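Local structure of D-hydantoinase (Ralstonia pickettii, 1NFG) at residues V297-L302 with E353-L358; M346-V351 with V391-E396; Y48-G53 with T359-L364; R249-S252 with R256-A259; G280-F285 with M410-Y415. The protein probably catalyses the stereospecific hydrolysis of the cyclic amide bond in D-hydantoin derivatives, using two zinc ions per subunit. All coordinates share one frame; numbering follows the deposited sequence.

Contact 1 of 5, residues V297-L302 with E353-L358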
# COMPACT_ATOMS: atom_id res chain seq x y z
N VAL A 297 -13.40 -9.92 -3.67
CA VAL A 297 -12.03 -9.57 -3.99
C VAL A 297 -11.52 -10.43 -5.15
O VAL A 297 -10.98 -9.91 -6.12
CB VAL A 297 -11.11 -9.77 -2.77
CG1 VAL A 297 -9.65 -9.79 -3.20
CG2 VAL A 297 -11.34 -8.66 -1.77
N LEU A 298 -11.71 -11.74 -5.03
CA LEU A 298 -11.26 -12.68 -6.05
C LEU A 298 -11.98 -12.49 -7.39
O LEU A 298 -11.33 -12.44 -8.44
CB LEU A 298 -11.44 -14.12 -5.54
CG LEU A 298 -10.56 -14.52 -4.35
CD1 LEU A 298 -11.00 -15.87 -3.81
CD2 LEU A 298 -9.09 -14.53 -4.76
N TRP A 299 -13.30 -12.40 -7.36
CA TRP A 299 -14.05 -12.18 -8.59
C TRP A 299 -13.59 -10.88 -9.26
O TRP A 299 -13.44 -10.85 -10.48
CB TRP A 299 -15.55 -12.12 -8.33
CG TRP A 299 -16.23 -13.47 -8.21
CD1 TRP A 299 -16.86 -13.98 -7.11
CD2 TRP A 299 -16.42 -14.45 -9.26
NE1 TRP A 299 -17.43 -15.20 -7.40
CE2 TRP A 299 -17.17 -15.51 -8.71
CE3 TRP A 299 -16.02 -14.52 -10.60
CZ2 TRP A 299 -17.54 -16.63 -9.46
CZ3 TRP A 299 -16.39 -15.64 -11.35
CH2 TRP A 299 -17.14 -16.68 -10.78
N ASN A 300 -13.36 -9.82 -8.48
CA ASN A 300 -12.91 -8.56 -9.06
C ASN A 300 -11.55 -8.77 -9.70
O ASN A 300 -11.29 -8.27 -10.79
CB ASN A 300 -12.80 -7.44 -8.02
CG ASN A 300 -14.16 -6.92 -7.57
OD1 ASN A 300 -15.13 -6.91 -8.35
ND2 ASN A 300 -14.25 -6.46 -6.32
N ALA A 301 -10.69 -9.51 -9.01
CA ALA A 301 -9.36 -9.78 -9.52
C ALA A 301 -9.48 -10.55 -10.84
O ALA A 301 -8.72 -10.30 -11.77
CB ALA A 301 -8.56 -10.58 -8.51
N LEU A 302 -10.43 -11.48 -10.90
CA LEU A 302 -10.65 -12.27 -12.11
C LEU A 302 -11.02 -11.32 -13.25
O LEU A 302 -10.39 -11.32 -14.30
CB LEU A 302 -11.78 -13.28 -11.91
CG LEU A 302 -11.52 -14.77 -11.67
CD1 LEU A 302 -10.03 -15.08 -11.64
CD2 LEU A 302 -12.20 -15.20 -10.38
N GLU A 353 -23.92 -13.80 -13.76
CA GLU A 353 -24.12 -12.70 -12.84
C GLU A 353 -23.27 -11.47 -13.11
O GLU A 353 -23.07 -10.64 -12.22
CB GLU A 353 -23.89 -13.19 -11.43
CG GLU A 353 -24.76 -14.36 -11.12
CD GLU A 353 -24.46 -14.94 -9.77
OE1 GLU A 353 -23.29 -15.31 -9.54
OE2 GLU A 353 -25.39 -15.03 -8.94
N GLY A 354 -22.77 -11.36 -14.33
CA GLY A 354 -21.97 -10.21 -14.70
C GLY A 354 -20.64 -10.09 -13.98
O GLY A 354 -19.89 -9.13 -14.22
N ARG A 355 -20.34 -11.04 -13.10
CA ARG A 355 -19.08 -11.03 -12.36
C ARG A 355 -17.92 -11.11 -13.35
O ARG A 355 -16.90 -10.44 -13.20
CB ARG A 355 -19.04 -12.24 -11.42
CG ARG A 355 -19.74 -12.05 -10.08
CD ARG A 355 -18.76 -11.45 -9.07
NE ARG A 355 -19.24 -11.41 -7.69
CZ ARG A 355 -20.00 -12.35 -7.12
NH1 ARG A 355 -20.38 -13.42 -7.82
NH2 ARG A 355 -20.35 -12.24 -5.85
N ILE A 356 -18.09 -11.94 -14.38
CA ILE A 356 -17.06 -12.14 -15.38
C ILE A 356 -17.72 -12.21 -16.76
O ILE A 356 -18.90 -12.56 -16.86
CB ILE A 356 -16.26 -13.46 -15.03
CG1 ILE A 356 -14.84 -13.33 -15.53
CG2 ILE A 356 -16.93 -14.71 -15.60
CD1 ILE A 356 -14.05 -12.33 -14.74
N SER A 357 -16.99 -11.87 -17.82
CA SER A 357 -17.60 -11.92 -19.15
C SER A 357 -17.61 -13.32 -19.76
O SER A 357 -16.92 -14.22 -19.28
CB SER A 357 -16.87 -10.97 -20.11
OG SER A 357 -15.71 -11.56 -20.66
N LEU A 358 -18.41 -13.51 -20.81
CA LEU A 358 -18.52 -14.80 -21.48
C LEU A 358 -17.17 -15.18 -22.07
O LEU A 358 -16.74 -16.34 -22.03
CB LEU A 358 -19.54 -14.72 -22.61
CG LEU A 358 -19.72 -15.98 -23.45
CD1 LEU A 358 -20.44 -17.06 -22.64
CD2 LEU A 358 -20.52 -15.64 -24.69

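Contact 2 of 5, residues M346-V351 with V391-E396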
# COMPACT_ATOMS: atom_id res chain seq x y z
N MET A 346 -19.69 -24.06 -12.36
CA MET A 346 -19.58 -23.10 -11.27
C MET A 346 -18.94 -21.78 -11.71
O MET A 346 -19.44 -20.71 -11.38
CB MET A 346 -18.77 -23.72 -10.13
CG MET A 346 -19.49 -24.86 -9.43
SD MET A 346 -21.02 -24.29 -8.65
CE MET A 346 -22.12 -24.69 -9.86
N VAL A 347 -17.84 -21.85 -12.44
CA VAL A 347 -17.19 -20.64 -12.91
C VAL A 347 -18.10 -19.92 -13.89
O VAL A 347 -18.18 -18.68 -13.89
CB VAL A 347 -15.84 -20.96 -13.60
CG1 VAL A 347 -15.29 -19.71 -14.29
CG2 VAL A 347 -14.84 -21.48 -12.57
N TYR A 348 -18.81 -20.69 -14.71
CA TYR A 348 -19.72 -20.14 -15.71
C TYR A 348 -20.84 -19.31 -15.08
O TYR A 348 -21.34 -18.37 -15.69
CB TYR A 348 -20.33 -21.25 -16.56
CG TYR A 348 -21.24 -20.73 -17.67
CD1 TYR A 348 -20.71 -20.17 -18.83
CD2 TYR A 348 -22.63 -20.73 -17.51
CE1 TYR A 348 -21.54 -19.62 -19.81
CE2 TYR A 348 -23.46 -20.18 -18.48
CZ TYR A 348 -22.91 -19.62 -19.62
OH TYR A 348 -23.73 -19.04 -20.56
N GLN A 349 -21.25 -19.67 -13.86
CA GLN A 349 -22.31 -18.91 -13.22
C GLN A 349 -21.88 -17.46 -13.05
O GLN A 349 -22.71 -16.56 -12.91
CB GLN A 349 -22.66 -19.53 -11.85
CG GLN A 349 -23.11 -20.97 -11.94
CD GLN A 349 -24.21 -21.17 -12.97
OE1 GLN A 349 -25.33 -20.71 -12.80
NE2 GLN A 349 -23.88 -21.87 -14.06
N GLY A 350 -20.57 -17.24 -13.06
CA GLY A 350 -20.05 -15.90 -12.91
C GLY A 350 -20.36 -15.04 -14.12
O GLY A 350 -20.46 -13.81 -14.01
N VAL A 351 -20.51 -15.66 -15.28
CA VAL A 351 -20.82 -14.89 -16.47
C VAL A 351 -22.31 -14.56 -16.40
O VAL A 351 -22.75 -13.52 -16.87
CB VAL A 351 -20.47 -15.65 -17.80
CG1 VAL A 351 -19.49 -16.77 -17.52
CG2 VAL A 351 -21.71 -16.15 -18.49
N VAL A 391 -16.46 -28.52 -26.13
CA VAL A 391 -17.57 -28.64 -25.21
C VAL A 391 -18.74 -27.89 -25.81
O VAL A 391 -18.61 -26.72 -26.16
CB VAL A 391 -17.28 -28.00 -23.84
CG1 VAL A 391 -18.45 -28.26 -22.89
CG2 VAL A 391 -16.00 -28.54 -23.27
N LEU A 392 -19.87 -28.57 -25.94
CA LEU A 392 -21.08 -27.95 -26.48
C LEU A 392 -21.92 -27.58 -25.27
O LEU A 392 -22.50 -28.44 -24.60
CB LEU A 392 -21.81 -28.92 -27.40
CG LEU A 392 -20.94 -29.38 -28.58
CD1 LEU A 392 -21.81 -30.13 -29.57
CD2 LEU A 392 -20.28 -28.18 -29.26
N TRP A 393 -21.96 -26.27 -25.00
CA TRP A 393 -22.65 -25.71 -23.85
C TRP A 393 -24.06 -25.21 -24.12
O TRP A 393 -24.31 -24.53 -25.12
CB TRP A 393 -21.78 -24.57 -23.29
CG TRP A 393 -21.98 -24.26 -21.84
CD1 TRP A 393 -22.93 -23.45 -21.29
CD2 TRP A 393 -21.20 -24.76 -20.74
NE1 TRP A 393 -22.80 -23.41 -19.92
CE2 TRP A 393 -21.74 -24.21 -19.56
CE3 TRP A 393 -20.10 -25.63 -20.65
CZ2 TRP A 393 -21.22 -24.50 -18.29
CZ3 TRP A 393 -19.58 -25.91 -19.39
CH2 TRP A 393 -20.14 -25.35 -18.23
N ASP A 394 -24.98 -25.56 -23.23
CA ASP A 394 -26.37 -25.12 -23.33
C ASP A 394 -26.53 -24.03 -22.29
O ASP A 394 -26.74 -24.31 -21.11
CB ASP A 394 -27.33 -26.27 -23.00
CG ASP A 394 -28.79 -25.89 -23.21
OD1 ASP A 394 -29.14 -24.70 -23.04
OD2 ASP A 394 -29.58 -26.80 -23.54
N PRO A 395 -26.45 -22.75 -22.70
CA PRO A 395 -26.58 -21.63 -21.78
C PRO A 395 -27.91 -21.50 -21.04
O PRO A 395 -27.97 -20.87 -19.99
CB PRO A 395 -26.28 -20.42 -22.67
CG PRO A 395 -26.81 -20.86 -23.99
CD PRO A 395 -26.30 -22.28 -24.09
N GLU A 396 -28.97 -22.10 -21.58
CA GLU A 396 -30.28 -21.99 -20.94
C GLU A 396 -30.61 -23.14 -20.00
O GLU A 396 -31.48 -23.01 -19.13
CB GLU A 396 -31.38 -21.90 -22.00
CG GLU A 396 -31.26 -20.70 -22.91
CD GLU A 396 -30.95 -19.42 -22.15
OE1 GLU A 396 -31.66 -19.12 -21.16
OE2 GLU A 396 -30.00 -18.71 -22.56

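Contact 3 of 5, residues Y48-G53 with T359-L364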
# COMPACT_ATOMS: atom_id res chain seq x y z
N TYR A 48 -23.37 -23.05 -27.26
CA TYR A 48 -22.05 -22.47 -27.43
C TYR A 48 -21.06 -23.59 -27.73
O TYR A 48 -21.21 -24.71 -27.24
CB TYR A 48 -21.60 -21.75 -26.15
CG TYR A 48 -22.36 -20.48 -25.80
CD1 TYR A 48 -22.50 -19.44 -26.73
CD2 TYR A 48 -22.87 -20.28 -24.52
CE1 TYR A 48 -23.13 -18.25 -26.39
CE2 TYR A 48 -23.50 -19.09 -24.17
CZ TYR A 48 -23.62 -18.08 -25.10
OH TYR A 48 -24.23 -16.89 -24.75
N VAL A 49 -20.06 -23.28 -28.54
CA VAL A 49 -19.03 -24.24 -28.88
C VAL A 49 -17.77 -23.70 -28.23
O VAL A 49 -17.06 -22.88 -28.82
CB VAL A 49 -18.82 -24.32 -30.41
CG1 VAL A 49 -17.72 -25.32 -30.74
CG2 VAL A 49 -20.12 -24.70 -31.10
N PHE A 50 -17.50 -24.15 -27.00
CA PHE A 50 -16.34 -23.71 -26.22
C PHE A 50 -15.14 -24.64 -26.36
O PHE A 50 -15.29 -25.82 -26.68
CB PHE A 50 -16.64 -23.69 -24.72
CG PHE A 50 -17.63 -22.65 -24.29
CD1 PHE A 50 -17.49 -21.32 -24.69
CD2 PHE A 50 -18.63 -22.98 -23.38
CE1 PHE A 50 -18.35 -20.33 -24.18
CE2 PHE A 50 -19.49 -22.00 -22.87
CZ PHE A 50 -19.35 -20.67 -23.26
N PRO A 51 -13.93 -24.12 -26.12
CA PRO A 51 -12.74 -24.97 -26.20
C PRO A 51 -12.88 -25.89 -24.98
O PRO A 51 -13.55 -25.52 -24.01
CB PRO A 51 -11.59 -23.98 -26.03
CG PRO A 51 -12.12 -22.74 -26.64
CD PRO A 51 -13.55 -22.69 -26.12
N GLY A 52 -12.27 -27.07 -25.00
CA GLY A 52 -12.40 -27.95 -23.85
C GLY A 52 -11.74 -27.41 -22.59
O GLY A 52 -10.66 -26.81 -22.65
N GLY A 53 -12.38 -27.62 -21.44
CA GLY A 53 -11.82 -27.14 -20.19
C GLY A 53 -10.44 -27.71 -19.90
O GLY A 53 -10.12 -28.83 -20.30
N THR A 359 -16.50 -14.18 -22.62
CA THR A 359 -15.22 -14.37 -23.24
C THR A 359 -14.11 -14.65 -22.22
O THR A 359 -13.16 -15.39 -22.51
CB THR A 359 -14.91 -13.13 -24.12
OG1 THR A 359 -14.75 -13.55 -25.48
CG2 THR A 359 -13.66 -12.39 -23.64
N GLN A 360 -14.22 -14.06 -21.03
CA GLN A 360 -13.22 -14.28 -19.98
C GLN A 360 -13.38 -15.70 -19.42
O GLN A 360 -12.40 -16.31 -18.99
CB GLN A 360 -13.38 -13.27 -18.85
CG GLN A 360 -12.96 -11.86 -19.22
CD GLN A 360 -13.18 -10.86 -18.10
OE1 GLN A 360 -14.27 -10.78 -17.52
NE2 GLN A 360 -12.15 -10.08 -17.79
N PHE A 361 -14.61 -16.20 -19.41
CA PHE A 361 -14.88 -17.54 -18.94
C PHE A 361 -13.94 -18.52 -19.64
O PHE A 361 -13.25 -19.31 -18.99
CB PHE A 361 -16.32 -17.92 -19.25
CG PHE A 361 -16.63 -19.37 -19.03
CD1 PHE A 361 -16.74 -19.90 -17.75
CD2 PHE A 361 -16.81 -20.22 -20.12
CE1 PHE A 361 -17.04 -21.25 -17.55
CE2 PHE A 361 -17.11 -21.57 -19.94
CZ PHE A 361 -17.22 -22.08 -18.65
N VAL A 362 -13.90 -18.45 -20.97
CA VAL A 362 -13.04 -19.32 -21.76
C VAL A 362 -11.57 -19.06 -21.45
O VAL A 362 -10.78 -20.00 -21.33
CB VAL A 362 -13.30 -19.13 -23.27
CG1 VAL A 362 -12.33 -19.99 -24.10
CG2 VAL A 362 -14.75 -19.48 -23.59
N GLU A 363 -11.19 -17.79 -21.34
CA GLU A 363 -9.81 -17.45 -21.04
C GLU A 363 -9.34 -18.15 -19.77
O GLU A 363 -8.31 -18.82 -19.75
CB GLU A 363 -9.65 -15.93 -20.87
CG GLU A 363 -8.32 -15.52 -20.22
CD GLU A 363 -8.27 -14.05 -19.82
OE1 GLU A 363 -9.33 -13.47 -19.47
OE2 GLU A 363 -7.17 -13.47 -19.83
N LEU A 364 -10.11 -17.99 -18.71
CA LEU A 364 -9.79 -18.55 -17.40
C LEU A 364 -9.93 -20.05 -17.31
O LEU A 364 -9.08 -20.74 -16.73
CB LEU A 364 -10.69 -17.92 -16.34
CG LEU A 364 -10.56 -16.42 -16.14
CD1 LEU A 364 -11.67 -15.92 -15.23
CD2 LEU A 364 -9.19 -16.11 -15.54

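Contact 4 of 5, residues R249-S252 with R256-A259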
# COMPACT_ATOMS: atom_id res chain seq x y z
N ARG A 249 1.68 -6.93 -4.86
CA ARG A 249 2.87 -6.14 -4.55
C ARG A 249 4.07 -6.68 -5.30
O ARG A 249 4.89 -5.92 -5.82
CB ARG A 249 3.14 -6.13 -3.04
CG ARG A 249 1.99 -5.57 -2.22
CD ARG A 249 2.21 -5.68 -0.73
NE ARG A 249 3.08 -4.63 -0.22
CZ ARG A 249 4.21 -4.85 0.43
NH1 ARG A 249 4.62 -6.10 0.65
NH2 ARG A 249 4.94 -3.83 0.86
N ALA A 250 4.17 -8.00 -5.37
CA ALA A 250 5.27 -8.64 -6.08
C ALA A 250 5.23 -8.24 -7.56
O ALA A 250 6.25 -7.84 -8.13
CB ALA A 250 5.16 -10.15 -5.94
N LYS A 251 4.04 -8.33 -8.17
CA LYS A 251 3.90 -7.97 -9.58
C LYS A 251 4.37 -6.54 -9.84
O LYS A 251 5.02 -6.27 -10.85
CB LYS A 251 2.45 -8.12 -10.05
CG LYS A 251 1.99 -9.55 -10.27
CD LYS A 251 0.50 -9.59 -10.61
CE LYS A 251 -0.00 -11.01 -10.89
NZ LYS A 251 0.58 -11.63 -12.11
N SER A 252 4.05 -5.61 -8.94
CA SER A 252 4.47 -4.23 -9.12
C SER A 252 5.98 -4.04 -9.03
O SER A 252 6.53 -3.15 -9.68
CB SER A 252 3.79 -3.33 -8.11
OG SER A 252 2.41 -3.25 -8.41
N ARG A 256 8.15 -11.76 -11.76
CA ARG A 256 7.29 -12.49 -12.68
C ARG A 256 6.47 -13.44 -11.84
O ARG A 256 6.71 -14.65 -11.83
CB ARG A 256 8.13 -13.25 -13.70
CG ARG A 256 8.86 -12.35 -14.67
CD ARG A 256 9.76 -13.16 -15.59
NE ARG A 256 10.93 -13.70 -14.89
CZ ARG A 256 11.68 -14.70 -15.37
NH1 ARG A 256 11.38 -15.26 -16.53
NH2 ARG A 256 12.73 -15.12 -14.67
N ALA A 257 5.51 -12.88 -11.11
CA ALA A 257 4.65 -13.66 -10.24
C ALA A 257 3.33 -13.96 -10.91
O ALA A 257 2.70 -13.07 -11.48
CB ALA A 257 4.41 -12.91 -8.94
N LEU A 258 2.92 -15.23 -10.85
CA LEU A 258 1.66 -15.65 -11.44
C LEU A 258 0.88 -16.26 -10.30
O LEU A 258 1.47 -16.69 -9.32
CB LEU A 258 1.88 -16.72 -12.51
CG LEU A 258 3.01 -16.47 -13.51
CD1 LEU A 258 3.06 -17.61 -14.50
CD2 LEU A 258 2.80 -15.14 -14.22
N ALA A 259 -0.44 -16.29 -10.43
CA ALA A 259 -1.27 -16.87 -9.40
C ALA A 259 -2.58 -17.38 -9.98
O ALA A 259 -2.91 -17.08 -11.13
CB ALA A 259 -1.53 -15.85 -8.31
O HOH W 1 -0.99 -14.12 -12.41

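Contact 5 of 5, residues G280-F285 with M410-Y415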
# COMPACT_ATOMS: atom_id res chain seq x y z
N GLY A 280 -19.45 -30.07 8.29
CA GLY A 280 -18.37 -29.13 8.04
C GLY A 280 -17.08 -29.81 7.62
O GLY A 280 -16.22 -29.20 6.98
N ALA A 281 -16.94 -31.09 7.97
CA ALA A 281 -15.74 -31.84 7.62
C ALA A 281 -15.57 -31.88 6.10
O ALA A 281 -14.44 -31.90 5.60
CB ALA A 281 -15.84 -33.26 8.17
N LYS A 282 -16.68 -31.87 5.38
CA LYS A 282 -16.64 -31.89 3.92
C LYS A 282 -15.87 -30.70 3.37
O LYS A 282 -15.23 -30.79 2.32
CB LYS A 282 -18.05 -31.87 3.34
CG LYS A 282 -18.86 -33.11 3.64
CD LYS A 282 -20.22 -33.02 2.99
CE LYS A 282 -21.07 -34.24 3.33
NZ LYS A 282 -22.40 -34.16 2.68
N TYR A 283 -15.92 -29.59 4.10
CA TYR A 283 -15.28 -28.36 3.66
C TYR A 283 -13.90 -28.14 4.22
O TYR A 283 -13.37 -27.03 4.19
CB TYR A 283 -16.18 -27.18 4.01
CG TYR A 283 -17.55 -27.41 3.44
CD1 TYR A 283 -17.81 -27.15 2.09
CD2 TYR A 283 -18.55 -28.00 4.20
CE1 TYR A 283 -19.02 -27.50 1.52
CE2 TYR A 283 -19.77 -28.35 3.64
CZ TYR A 283 -19.99 -28.10 2.30
OH TYR A 283 -21.19 -28.47 1.73
N VAL A 284 -13.30 -29.21 4.73
CA VAL A 284 -11.97 -29.12 5.27
C VAL A 284 -10.95 -29.27 4.14
O VAL A 284 -10.52 -30.39 3.81
CB VAL A 284 -11.70 -30.19 6.35
CG1 VAL A 284 -10.24 -30.15 6.77
CG2 VAL A 284 -12.60 -29.94 7.55
N PHE A 285 -10.59 -28.15 3.53
CA PHE A 285 -9.59 -28.13 2.48
C PHE A 285 -8.61 -27.02 2.83
O PHE A 285 -8.89 -26.19 3.70
CB PHE A 285 -10.22 -27.91 1.10
CG PHE A 285 -11.28 -26.85 1.08
CD1 PHE A 285 -10.95 -25.51 1.16
CD2 PHE A 285 -12.62 -27.21 0.96
CE1 PHE A 285 -11.93 -24.53 1.13
CE2 PHE A 285 -13.61 -26.24 0.92
CZ PHE A 285 -13.27 -24.90 1.01
N MET A 410 -16.90 -40.28 -5.49
CA MET A 410 -17.11 -39.65 -4.19
C MET A 410 -18.51 -39.81 -3.61
O MET A 410 -19.46 -40.10 -4.34
CB MET A 410 -16.77 -38.16 -4.26
CG MET A 410 -15.29 -37.88 -4.14
SD MET A 410 -14.66 -38.41 -2.53
CE MET A 410 -15.13 -37.02 -1.52
N ASP A 411 -18.63 -39.62 -2.30
CA ASP A 411 -19.92 -39.75 -1.63
C ASP A 411 -20.61 -38.41 -1.35
O ASP A 411 -21.60 -38.35 -0.64
CB ASP A 411 -19.78 -40.55 -0.33
CG ASP A 411 -18.78 -39.95 0.64
OD1 ASP A 411 -17.76 -39.38 0.17
OD2 ASP A 411 -19.00 -40.06 1.86
N TYR A 412 -20.07 -37.34 -1.93
CA TYR A 412 -20.66 -36.01 -1.78
C TYR A 412 -20.05 -35.01 -2.76
O TYR A 412 -19.00 -35.26 -3.36
CB TYR A 412 -20.49 -35.47 -0.35
CG TYR A 412 -19.13 -34.90 -0.02
CD1 TYR A 412 -18.07 -35.72 0.37
CD2 TYR A 412 -18.89 -33.52 -0.12
CE1 TYR A 412 -16.81 -35.18 0.67
CE2 TYR A 412 -17.64 -32.98 0.17
CZ TYR A 412 -16.60 -33.81 0.56
OH TYR A 412 -15.36 -33.28 0.85
N SER A 413 -20.74 -33.88 -2.92
CA SER A 413 -20.28 -32.80 -3.80
C SER A 413 -20.11 -31.53 -2.97
O SER A 413 -20.89 -31.28 -2.05
CB SER A 413 -21.29 -32.54 -4.91
OG SER A 413 -20.90 -31.39 -5.66
N SER A 414 -19.08 -30.75 -3.29
CA SER A 414 -18.82 -29.51 -2.57
C SER A 414 -19.87 -28.47 -2.92
O SER A 414 -20.05 -27.48 -2.21
CB SER A 414 -17.44 -28.97 -2.94
OG SER A 414 -16.44 -29.95 -2.74
N TYR A 415 -20.58 -28.73 -4.01
CA TYR A 415 -21.61 -27.81 -4.49
C TYR A 415 -22.99 -28.45 -4.48
O TYR A 415 -23.85 -28.11 -5.29
CB TYR A 415 -21.23 -27.36 -5.90
CG TYR A 415 -19.80 -26.86 -5.94
CD1 TYR A 415 -19.46 -25.60 -5.45
CD2 TYR A 415 -18.77 -27.70 -6.39
CE1 TYR A 415 -18.13 -25.19 -5.39
CE2 TYR A 415 -17.44 -27.29 -6.33
CZ TYR A 415 -17.12 -26.03 -5.83
OH TYR A 415 -15.81 -25.63 -5.77
O HOH W 2 -22.14 -26.33 -0.61

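Contact 1 of 5, residues V297-L302 with E353-L358
Arg-355 lays its guanidinium almost flat on the indole of Trp-299, the two planes only 2° apart and their centres separated by 4.0 Å. The cation is off-centre, near the five-membered ring, while the aliphatic part of the same side chain continues the contact: CD of Arg-355 sits over that face, 3.3 Å from CG of Trp-299. Arginine suits this place because its methylenes and its planar cation can both lie on one aromatic surface. A bend in the arginine chain (chi2 -88°) turns it across the indole. One helical turn on, CB of Leu-302 is met by CD1 of Ile-356 at 3.8 Å; CG1 of Ile-356 stands roughly opposite the backbone N (chi1 -151°), which carries CD1 toward the helix. CB of Ile-356 also lies 4.3 Å from CZ3 of Trp-299.

Arg-355 also has a long salt bridge to Glu-353 in its own segment and a weak, long ion pair with Asp-296. In the second shell, Leu-266 packs on the indole, and Leu-364 of helix 358-372 touches both Leu-302 and Ile-356. With no hydrogen bond between the segments, matched shapes and the flat cation set the loop against helix 292-303, the charge probably eased by the two carboxylates.

Contact 2 of 5, residues M346-V351 with V391-E396
Tyr-348 and Trp-393 meet at an oblique angle, the phenol ring and the five-membered indole ring inclined by 46° with centroids 4.3 Å apart. The indole approaches with its nitrogen: NE1 of Trp-393 stands over the centre of the tyrosine ring, 3.6 Å from CE2 of Tyr-348. Beside it, CZ2 of Trp-393 reaches back to the root of the tyrosine side chain and lies 3.8 Å from CB of Tyr-348. The two side chains come from facing backbones, helix 343-352 and strand 390-400, and overlap antiparallel. In Tyr-348, CG lies opposite the backbone N (chi1 -177°), which extends the ring off the helix toward the strand and presents one face to the indole. Its other face receives CG2 of Val-351 from the following helical turn. At the far end of the ring, OH of Tyr-348 meets CB of Pro-395 at 3.6 Å, where strand 390-400 bends; there Asp-394 forms an Asx turn, OD1 of Asp-394 accepting from N of Glu-396.

Phe-361 and Phe-50 enlarge this aromatic cluster, the former edge-to-face with Tyr-348. No hydrogen bond crosses between the segments, so helix and strand are held by oblique aromatic packing and dispersion, a role that suits two large flat side chains because each offers a broad apolar surface.

Contact 3 of 5, residues Y48-G53 with T359-L364
Phe-361 is the earlier of the two helix residues that reach strand 48-51, and it does so through CE2, which lies 3.8 Å from CE2 of Phe-50, over one face of that ring and toward its rim. The rings are oblique, with planes at 54° and centroids 5.3 Å apart. Tyr-48 CB lies over the other face of Phe-50, so this ring is held between its own strand and the helix. Next in sequence, Val-362 straddles two strand residues with its two methyl groups. CG2 of Val-362 is 3.5 Å from CD1 of Phe-50, and CG1 of Val-362 is 3.6 Å from CD of Pro-51. With CG1 opposite the backbone N (chi1 177°), the branched valine can serve both neighbours at once, and the compact proline ring offers a rigid apolar surface to CG1.

Helix and strand run in roughly the same direction, 30° between their axes, which come as close as 9.1 Å. Val-11 of strand 8-12 also packs on both Phe-50 and Val-362. Strand 48-58 pairs with strands 8-12 and 390-400 and continues to the zinc ligand His-57; such packing belongs to the junction between the TIM barrel and the small beta domain of this hydantoinase family.

Contact 4 of 5, residues R249-S252 with R256-A259
Lys-251 near the end of helix 241-253 and Ala-257 at the start of the next strand come within 5.8 Å at their CA atoms, the chain having doubled back through a short turn. The lysine side chain runs out along the strand, extended until a bend at chi4 (-66°) brings its amine to the strand backbone. NZ of Lys-251 donates to O of Ala-257 over 2.6 Å, approaching at 156° to the C=O bond and tilted 17° from the carbonyl plane. A water also accepts from NZ of Lys-251 at 3.0 Å and, at the same distance, from N of Ala-259. One amine is thus tied directly and through water to a single strand, and it donates further to Asn-304 OD1 of a neighbouring subunit. A lysine suits this buried place because its long chain reaches the strand and its terminal amine can donate in several directions. On the helix's inner side, CB of Ala-250 faces CB of Ala-257 at 4.1 Å; two small methyls allow helix and strand to approach closely.

Here the helix and second strand of a beta-alpha-beta crossover meet: strand 257-262 lies between parallel strands 233-235 and 310-311, while Leu-223 of helix 212-229 packs against both alanines.

Contact 5 of 5, residues G280-F285 with M410-Y415
Two loops around the active-site region of the barrel meet here, with Lys-282 laid over the ring of Tyr-412. The loop holding Lys-282 runs on to Thr-286, a substrate-binding residue by similarity, and the side chain of Ser-414 is about 10 Å from that of the zinc ligand Asp-313. CG of Lys-282 stands above the centre of the Tyr-412 ring, 3.7 Å from its centroid and 13° off the normal, a CH-pi contact. The flanking methylenes follow the same face: CB of Lys-282 is 3.4 Å from CE2 of Tyr-412, and CD of Lys-282 is 3.4 Å from CD2 of Tyr-412. The lysine is extended beyond CG, so it runs along the ring from hydroxyl end to CB, and its amine passes beyond to a salt bridge with Glu-279 and a cation-pi contact with Phe-319. In Tyr-412, CG takes the place between backbone N and carbonyl carbon (chi1 80°), turning the ring under the lysine and its hydroxyl to the other loop. There OH of Tyr-412 donates a weak hydrogen bond of 2.9 Å to O of Lys-282.

Tyr-283 brings its ring edge to the second loop, CE1 of Tyr-283 lying 3.9 Å from O of Ser-414 near the ring plane. A water donates to that carbonyl and makes a weak bond with OH of Tyr-283. Ser-413 forms an ST turn, its OG also bonded to Glu-342. One tyrosine thus joins apolar face packing to a polar backbone link, and the lysine's methylenes are buried on the ring while its charge is probably balanced by Glu-279.

In the fold
Contacts 1, 2 and 3 cluster where the barrel meets the small beta domain, with centres 9 to 14 Å apart, and all three touch one another. Helices 343-352 and 358-372 and the loop between them supply one segment to each. Contacts 2 and 3 also share neighbouring antiparallel strands, 48-58 and 390-400, from early and late parts of the chain. Contact 4 lies on the barrel's beta-alpha-beta unit, 20 Å from contact 1 between centres, and precedes helix 292-303. Contacts 1 and 2 lie, in sequence, between the two segments of contact 5, which touches contact 2 through Tyr-415 and Met-346. Contacts 1-3 thus probably join barrel helices to the beta domain, whereas 4 and 5 belong to the barrel and its loops.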